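Local coordinates for outer membrane protein Omp121 (Bacteroides thetaiotaomicron, PDB 5FQ8) that probably imports a nutrient across the outer membrane as a TonB-dependent receptor, together with a partner surface lipoprotein, at residues L191-M200 and Y238-F249. Numbering follows the deposited sequence.
Sequences LPEFQNEFGM and YVAMPDNIKDFF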
ATOM      1  N   LEU B 191     -18.567  -6.661  34.387  1.00 25.53           N
ATOM      2  CA  LEU B 191     -18.674  -5.339  33.811  1.00 25.36           C
ATOM      3  C   LEU B 191     -18.559  -4.322  34.927  1.00 25.54           C
ATOM      4  O   LEU B 191     -18.756  -4.657  36.096  1.00 28.87           O
ATOM      5  CB  LEU B 191     -20.007  -5.166  33.081  1.00 25.46           C
ATOM      6  CG  LEU B 191     -20.225  -6.048  31.855  1.00 25.31           C
ATOM      7  CD1 LEU B 191     -21.657  -5.970  31.398  1.00 25.54           C
ATOM      8  CD2 LEU B 191     -19.302  -5.635  30.744  1.00 24.91           C
ATOM      9  N   PRO B 192     -18.212  -3.079  34.621  1.00 25.39           N
ATOM     10  CA  PRO B 192     -18.080  -2.093  35.691  1.00 25.60           C
ATOM     11  C   PRO B 192     -19.411  -1.860  36.375  1.00 26.01           C
ATOM     12  O   PRO B 192     -20.472  -1.899  35.752  1.00 36.33           O
ATOM     13  CB  PRO B 192     -17.588  -0.849  34.953  1.00 25.36           C
ATOM     14  CG  PRO B 192     -16.942  -1.376  33.744  1.00 24.98           C
ATOM     15  CD  PRO B 192     -17.786  -2.516  33.332  1.00 25.03           C
ATOM     16  N   GLU B 193     -19.356  -1.640  37.673  1.00 26.33           N
ATOM     17  CA  GLU B 193     -20.574  -1.356  38.404  1.00 28.72           C
ATOM     18  C   GLU B 193     -20.986   0.077  38.138  1.00 27.06           C
ATOM     19  O   GLU B 193     -20.196   1.004  38.311  1.00 26.73           O
ATOM     20  CB  GLU B 193     -20.376  -1.597  39.891  1.00 27.83           C
ATOM     21  CG  GLU B 193     -21.598  -1.308  40.711  1.00 29.33           C
ATOM     22  CD  GLU B 193     -21.354  -1.474  42.167  1.00 28.05           C
ATOM     23  OE1 GLU B 193     -20.216  -1.793  42.538  1.00 27.93           O
ATOM     24  OE2 GLU B 193     -22.304  -1.285  42.937  1.00 28.50           O
ATOM     25  N   PHE B 194     -22.224   0.250  37.723  1.00 26.98           N
ATOM     26  CA  PHE B 194     -22.718   1.515  37.221  1.00 27.01           C
ATOM     27  C   PHE B 194     -23.574   2.220  38.246  1.00 27.52           C
ATOM     28  O   PHE B 194     -24.118   1.611  39.158  1.00 27.87           O
ATOM     29  CB  PHE B 194     -23.549   1.305  35.961  1.00 26.89           C
ATOM     30  CG  PHE B 194     -22.793   0.691  34.854  1.00 26.43           C
ATOM     31  CD1 PHE B 194     -21.738   1.367  34.277  1.00 26.09           C
ATOM     32  CD2 PHE B 194     -23.123  -0.561  34.386  1.00 26.38           C
ATOM     33  CE1 PHE B 194     -21.027   0.804  33.261  1.00 25.70           C
ATOM     34  CE2 PHE B 194     -22.421  -1.120  33.355  1.00 25.99           C
ATOM     35  CZ  PHE B 194     -21.368  -0.442  32.794  1.00 25.64           C
ATOM     36  N   GLN B 195     -23.692   3.522  38.064  1.00 32.70           N
ATOM     37  CA  GLN B 195     -24.676   4.321  38.758  1.00 36.36           C
ATOM     38  C   GLN B 195     -25.970   4.260  37.963  1.00 28.40           C
ATOM     39  O   GLN B 195     -25.949   4.331  36.744  1.00 35.56           O
ATOM     40  CB  GLN B 195     -24.165   5.754  38.886  1.00 38.88           C
ATOM     41  CG  GLN B 195     -25.232   6.814  38.785  1.00 33.76           C
ATOM     42  CD  GLN B 195     -25.396   7.342  37.394  1.00 40.67           C
ATOM     43  OE1 GLN B 195     -26.492   7.668  36.985  1.00 50.68           O
ATOM     44  NE2 GLN B 195     -24.306   7.432  36.657  1.00 38.12           N
ATOM     45  N   ASN B 196     -27.084   4.099  38.632  1.00 28.69           N
ATOM     46  CA  ASN B 196     -28.382   4.137  37.964  1.00 28.91           C
ATOM     47  C   ASN B 196     -29.251   5.253  38.525  1.00 29.43           C
ATOM     48  O   ASN B 196     -30.474   5.146  38.538  1.00 29.83           O
ATOM     49  CB  ASN B 196     -29.124   2.797  38.056  1.00 29.08           C
ATOM     50  CG  ASN B 196     -28.453   1.688  37.249  1.00 28.60           C
ATOM     51  OD1 ASN B 196     -28.493   1.683  36.021  1.00 28.32           O
ATOM     52  ND2 ASN B 196     -27.878   0.722  37.941  1.00 28.56           N
ATOM     53  N   GLU B 197     -28.629   6.328  38.993  1.00 29.47           N
ATOM     54  CA  GLU B 197     -29.356   7.423  39.607  1.00 29.99           C
ATOM     55  C   GLU B 197     -29.648   8.558  38.638  1.00 29.97           C
ATOM     56  O   GLU B 197     -30.734   9.144  38.692  1.00 30.43           O
ATOM     57  CB  GLU B 197     -28.562   7.951  40.801  1.00 30.15           C
ATOM     58  CG  GLU B 197     -29.391   8.640  41.862  1.00 43.27           C
ATOM     59  CD  GLU B 197     -28.566   9.116  43.037  1.00 41.12           C
ATOM     60  OE1 GLU B 197     -27.423   8.645  43.199  1.00 45.63           O
ATOM     61  OE2 GLU B 197     -29.067   9.964  43.799  1.00 37.50           O
ATOM     62  N   PHE B 198     -28.721   8.864  37.731  1.00 31.60           N
ATOM     63  CA  PHE B 198     -28.849   9.988  36.814  1.00 33.07           C
ATOM     64  C   PHE B 198     -28.683   9.516  35.375  1.00 35.10           C
ATOM     65  O   PHE B 198     -27.960   8.562  35.094  1.00 32.33           O
ATOM     66  CB  PHE B 198     -27.818  11.074  37.131  1.00 29.38           C
ATOM     67  CG  PHE B 198     -27.627  11.330  38.598  1.00 29.75           C
ATOM     68  CD1 PHE B 198     -28.432  12.233  39.267  1.00 30.34           C
ATOM     69  CD2 PHE B 198     -26.637  10.674  39.302  1.00 29.55           C
ATOM     70  CE1 PHE B 198     -28.254  12.467  40.596  1.00 30.71           C
ATOM     71  CE2 PHE B 198     -26.452  10.908  40.639  1.00 29.92           C
ATOM     72  CZ  PHE B 198     -27.262  11.806  41.286  1.00 30.50           C
ATOM     73  N   GLY B 199     -29.337  10.214  34.449  1.00 39.81           N
ATOM     74  CA  GLY B 199     -29.360   9.815  33.069  1.00 41.14           C
ATOM     75  C   GLY B 199     -28.621  10.761  32.145  1.00 41.26           C
ATOM     76  O   GLY B 199     -27.739  11.529  32.556  1.00 40.03           O
ATOM     77  N   MET B 200     -28.989  10.695  30.869  1.00 37.87           N
ATOM     78  CA  MET B 200     -28.287  11.416  29.821  1.00 33.64           C
ATOM     79  C   MET B 200     -28.246  12.902  30.103  1.00 28.41           C
ATOM     80  O   MET B 200     -29.278  13.533  30.320  1.00 28.91           O
ATOM     81  CB  MET B 200     -28.981  11.172  28.485  1.00 31.63           C
ATOM     82  CG  MET B 200     -28.471  11.998  27.320  1.00 27.94           C
ATOM     83  SD  MET B 200     -29.350  11.575  25.842  1.00 28.00           S
ATOM     84  CE  MET B 200     -31.012  11.591  26.447  1.00 28.65           C
ATOM     85  N   TYR B 238     -38.016   8.729  31.320  1.00 31.70           N
ATOM     86  CA  TYR B 238     -36.674   8.985  31.834  1.00 32.49           C
ATOM     87  C   TYR B 238     -36.427   8.062  33.025  1.00 34.98           C
ATOM     88  O   TYR B 238     -36.599   8.424  34.187  1.00 36.61           O
ATOM     89  CB  TYR B 238     -36.533  10.458  32.190  1.00 33.27           C
ATOM     90  CG  TYR B 238     -35.117  10.914  32.395  1.00 31.23           C
ATOM     91  CD1 TYR B 238     -34.120  10.552  31.506  1.00 32.48           C
ATOM     92  CD2 TYR B 238     -34.779  11.721  33.465  1.00 32.42           C
ATOM     93  CE1 TYR B 238     -32.830  10.963  31.682  1.00 35.64           C
ATOM     94  CE2 TYR B 238     -33.486  12.140  33.647  1.00 37.34           C
ATOM     95  CZ  TYR B 238     -32.517  11.753  32.748  1.00 34.02           C
ATOM     96  OH  TYR B 238     -31.219  12.147  32.893  1.00 29.76           O
ATOM     97  N   VAL B 239     -36.031   6.828  32.719  1.00 31.88           N
ATOM     98  CA  VAL B 239     -35.777   5.820  33.738  1.00 30.82           C
ATOM     99  C   VAL B 239     -34.458   5.145  33.433  1.00 30.15           C
ATOM    100  O   VAL B 239     -33.942   5.223  32.322  1.00 34.97           O
ATOM    101  CB  VAL B 239     -36.895   4.760  33.823  1.00 31.22           C
ATOM    102  CG1 VAL B 239     -38.195   5.383  34.244  1.00 39.96           C
ATOM    103  CG2 VAL B 239     -37.057   4.069  32.507  1.00 30.99           C
ATOM    104  N   ALA B 240     -33.924   4.458  34.428  1.00 30.08           N
ATOM    105  CA  ALA B 240     -32.664   3.759  34.249  1.00 34.99           C
ATOM    106  C   ALA B 240     -32.886   2.389  33.629  1.00 44.34           C
ATOM    107  O   ALA B 240     -33.907   1.738  33.852  1.00 50.68           O
ATOM    108  CB  ALA B 240     -31.941   3.600  35.581  1.00 33.07           C
ATOM    109  N   MET B 241     -31.908   1.947  32.846  1.00 36.56           N
ATOM    110  CA  MET B 241     -31.919   0.624  32.235  1.00 28.69           C
ATOM    111  C   MET B 241     -30.661  -0.100  32.686  1.00 28.30           C
ATOM    112  O   MET B 241     -29.686  -0.199  31.931  1.00 30.60           O
ATOM    113  CB  MET B 241     -31.998   0.724  30.719  1.00 28.47           C
ATOM    114  CG  MET B 241     -33.221   1.415  30.236  1.00 28.89           C
ATOM    115  SD  MET B 241     -33.773   0.594  28.780  1.00 30.69           S
ATOM    116  CE  MET B 241     -35.158   1.564  28.273  1.00 32.69           C
ATOM    117  N   PRO B 242     -30.660  -0.643  33.901  1.00 28.52           N
ATOM    118  CA  PRO B 242     -29.405  -1.108  34.496  1.00 28.21           C
ATOM    119  C   PRO B 242     -28.757  -2.243  33.747  1.00 27.84           C
ATOM    120  O   PRO B 242     -27.545  -2.432  33.859  1.00 27.48           O
ATOM    121  CB  PRO B 242     -29.841  -1.548  35.896  1.00 28.65           C
ATOM    122  CG  PRO B 242     -31.110  -0.854  36.139  1.00 29.15           C
ATOM    123  CD  PRO B 242     -31.784  -0.770  34.833  1.00 29.11           C
ATOM    124  N   ASP B 243     -29.520  -3.004  32.986  1.00 38.02           N
ATOM    125  CA  ASP B 243     -28.991  -4.153  32.273  1.00 36.31           C
ATOM    126  C   ASP B 243     -28.550  -3.826  30.857  1.00 41.13           C
ATOM    127  O   ASP B 243     -28.250  -4.744  30.091  1.00 42.81           O
ATOM    128  CB  ASP B 243     -30.037  -5.267  32.233  1.00 40.66           C
ATOM    129  CG  ASP B 243     -29.784  -6.329  33.256  1.00 42.32           C
ATOM    130  OD1 ASP B 243     -29.039  -6.034  34.210  1.00 39.32           O
ATOM    131  OD2 ASP B 243     -30.321  -7.452  33.095  1.00 38.33           O
ATOM    132  N   ASN B 244     -28.481  -2.552  30.489  1.00 41.10           N
ATOM    133  CA  ASN B 244     -28.380  -2.237  29.070  1.00 26.94           C
ATOM    134  C   ASN B 244     -27.060  -2.710  28.485  1.00 26.45           C
ATOM    135  O   ASN B 244     -27.041  -3.350  27.433  1.00 26.32           O
ATOM    136  CB  ASN B 244     -28.596  -0.748  28.844  1.00 26.98           C
ATOM    137  CG  ASN B 244     -27.607   0.096  29.566  1.00 26.78           C
ATOM    138  OD1 ASN B 244     -26.800  -0.406  30.329  1.00 26.63           O
ATOM    139  ND2 ASN B 244     -27.655   1.397  29.327  1.00 26.80           N
ATOM    140  N   ILE B 245     -25.951  -2.448  29.163  1.00 26.20           N
ATOM    141  CA  ILE B 245     -24.681  -2.948  28.657  1.00 25.78           C
ATOM    142  C   ILE B 245     -24.606  -4.460  28.791  1.00 25.81           C
ATOM    143  O   ILE B 245     -24.088  -5.142  27.903  1.00 26.43           O
ATOM    144  CB  ILE B 245     -23.519  -2.247  29.370  1.00 25.56           C
ATOM    145  CG1 ILE B 245     -23.525  -0.781  28.973  1.00 25.51           C
ATOM    146  CG2 ILE B 245     -22.201  -2.903  29.026  1.00 25.19           C
ATOM    147  CD1 ILE B 245     -22.400  -0.011  29.523  1.00 25.32           C
ATOM    148  N   LYS B 246     -25.129  -5.011  29.891  1.00 26.90           N
ATOM    149  CA  LYS B 246     -25.086  -6.455  30.084  1.00 26.23           C
ATOM    150  C   LYS B 246     -25.869  -7.178  28.998  1.00 26.34           C
ATOM    151  O   LYS B 246     -25.454  -8.237  28.519  1.00 26.24           O
ATOM    152  CB  LYS B 246     -25.638  -6.825  31.464  1.00 26.63           C
ATOM    153  CG  LYS B 246     -25.442  -8.295  31.873  1.00 26.75           C
ATOM    154  CD  LYS B 246     -26.431  -8.726  32.936  1.00 55.34           C
ATOM    155  CE  LYS B 246     -26.145 -10.134  33.446  1.00 44.37           C
ATOM    156  NZ  LYS B 246     -26.054 -11.121  32.332  1.00 48.44           N
ATOM    157  N   ASP B 247     -27.008  -6.623  28.600  1.00 26.59           N
ATOM    158  CA  ASP B 247     -27.840  -7.248  27.584  1.00 26.78           C
ATOM    159  C   ASP B 247     -27.238  -7.165  26.195  1.00 26.43           C
ATOM    160  O   ASP B 247     -27.738  -7.817  25.282  1.00 26.56           O
ATOM    161  CB  ASP B 247     -29.213  -6.592  27.567  1.00 27.18           C
ATOM    162  CG  ASP B 247     -30.044  -6.983  28.736  1.00 29.69           C
ATOM    163  OD1 ASP B 247     -29.509  -7.681  29.605  1.00 30.72           O
ATOM    164  OD2 ASP B 247     -31.226  -6.597  28.787  1.00 38.97           O
ATOM    165  N   PHE B 248     -26.191  -6.369  26.006  1.00 32.29           N
ATOM    166  CA  PHE B 248     -25.643  -6.194  24.669  1.00 31.58           C
ATOM    167  C   PHE B 248     -24.914  -7.442  24.224  1.00 25.59           C
ATOM    168  O   PHE B 248     -24.790  -7.701  23.024  1.00 25.49           O
ATOM    169  CB  PHE B 248     -24.722  -4.973  24.650  1.00 25.42           C
ATOM    170  CG  PHE B 248     -23.791  -4.925  23.484  1.00 25.07           C
ATOM    171  CD1 PHE B 248     -24.249  -4.596  22.234  1.00 25.11           C
ATOM    172  CD2 PHE B 248     -22.446  -5.189  23.652  1.00 24.75           C
ATOM    173  CE1 PHE B 248     -23.391  -4.553  21.174  1.00 24.83           C
ATOM    174  CE2 PHE B 248     -21.581  -5.145  22.600  1.00 24.46           C
ATOM    175  CZ  PHE B 248     -22.047  -4.828  21.355  1.00 24.50           C
ATOM    176  N   PHE B 249     -24.465  -8.236  25.170  1.00 25.60           N
ATOM    177  CA  PHE B 249     -23.667  -9.394  24.840  1.00 25.46           C
ATOM    178  C   PHE B 249     -24.548 -10.607  24.570  1.00 33.38           C
ATOM    179  O   PHE B 249     -25.713 -10.678  24.969  1.00 30.28           O
ATOM    180  CB  PHE B 249     -22.671  -9.664  25.958  1.00 25.33           C
ATOM    181  CG  PHE B 249     -21.711  -8.531  26.183  1.00 25.01           C
ATOM    182  CD1 PHE B 249     -22.054  -7.467  26.991  1.00 25.09           C
ATOM    183  CD2 PHE B 249     -20.474  -8.525  25.577  1.00 24.66           C
ATOM    184  CE1 PHE B 249     -21.183  -6.429  27.193  1.00 24.84           C
ATOM    185  CE2 PHE B 249     -19.602  -7.492  25.775  1.00 24.41           C
ATOM    186  CZ  PHE B 249     -19.952  -6.443  26.586  1.00 24.50           C
TER
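Two segments of the first loop region of this TonB-dependent receptor's barrel, between strands 177-188 and 252-264, run in opposite directions beside each other. Leu191 and Phe194 of one meet Ile245, Lys246 and Phe249 of the other. Side-chain packing carries the contact, and at this end it is largely apolar. Leu191 divides its two methyls. CD1 rests 3.7 Å from Lys246 CA and 3.9 Å from Ile245 CG2, while CD2 reaches CE1 of the Phe249 ring. In Ile245, CG1 lies anti to the carbonyl carbon (chi1 -67°) and the chain then extends, which brings CD1 to 3.5 Å from Phe194 CZ. The two side chains cross at about a right angle. Pro192 O sits over the centre of one face of the Phe194 ring.

Farther along, the Asn196 side chain crosses that of Pro242, also at about a right angle. Asn196 OD1 is 3.3 Å from Pro242 CA, and Arg339 hydrogen-bonds that oxygen. Asn196 CB also meets the methyl of Ala240 at 3.8 Å. At the far end the Tyr238 hydroxyl lies against the Gly199 backbone, with Tyr238 OH 3.0 Å from Gly199 CA, and has a weak hydrogen bond to Pro216 O. Nearby Glu197 is a calcium ligand in a structure of this protein, though that ion is not bound to this chain here. A type I turn from Met241 to Asn244 leads on to residues 244-248, whose backbone angles are helical.

Phe249 and Phe248 pack on helix 330-335, Phe194 touches helix 832-839, and Met200 lies on strand 222-225. Asp247 hydrogen-bonds Ser4 and Thr5 of the neighbouring BT_2262 lipoprotein chain.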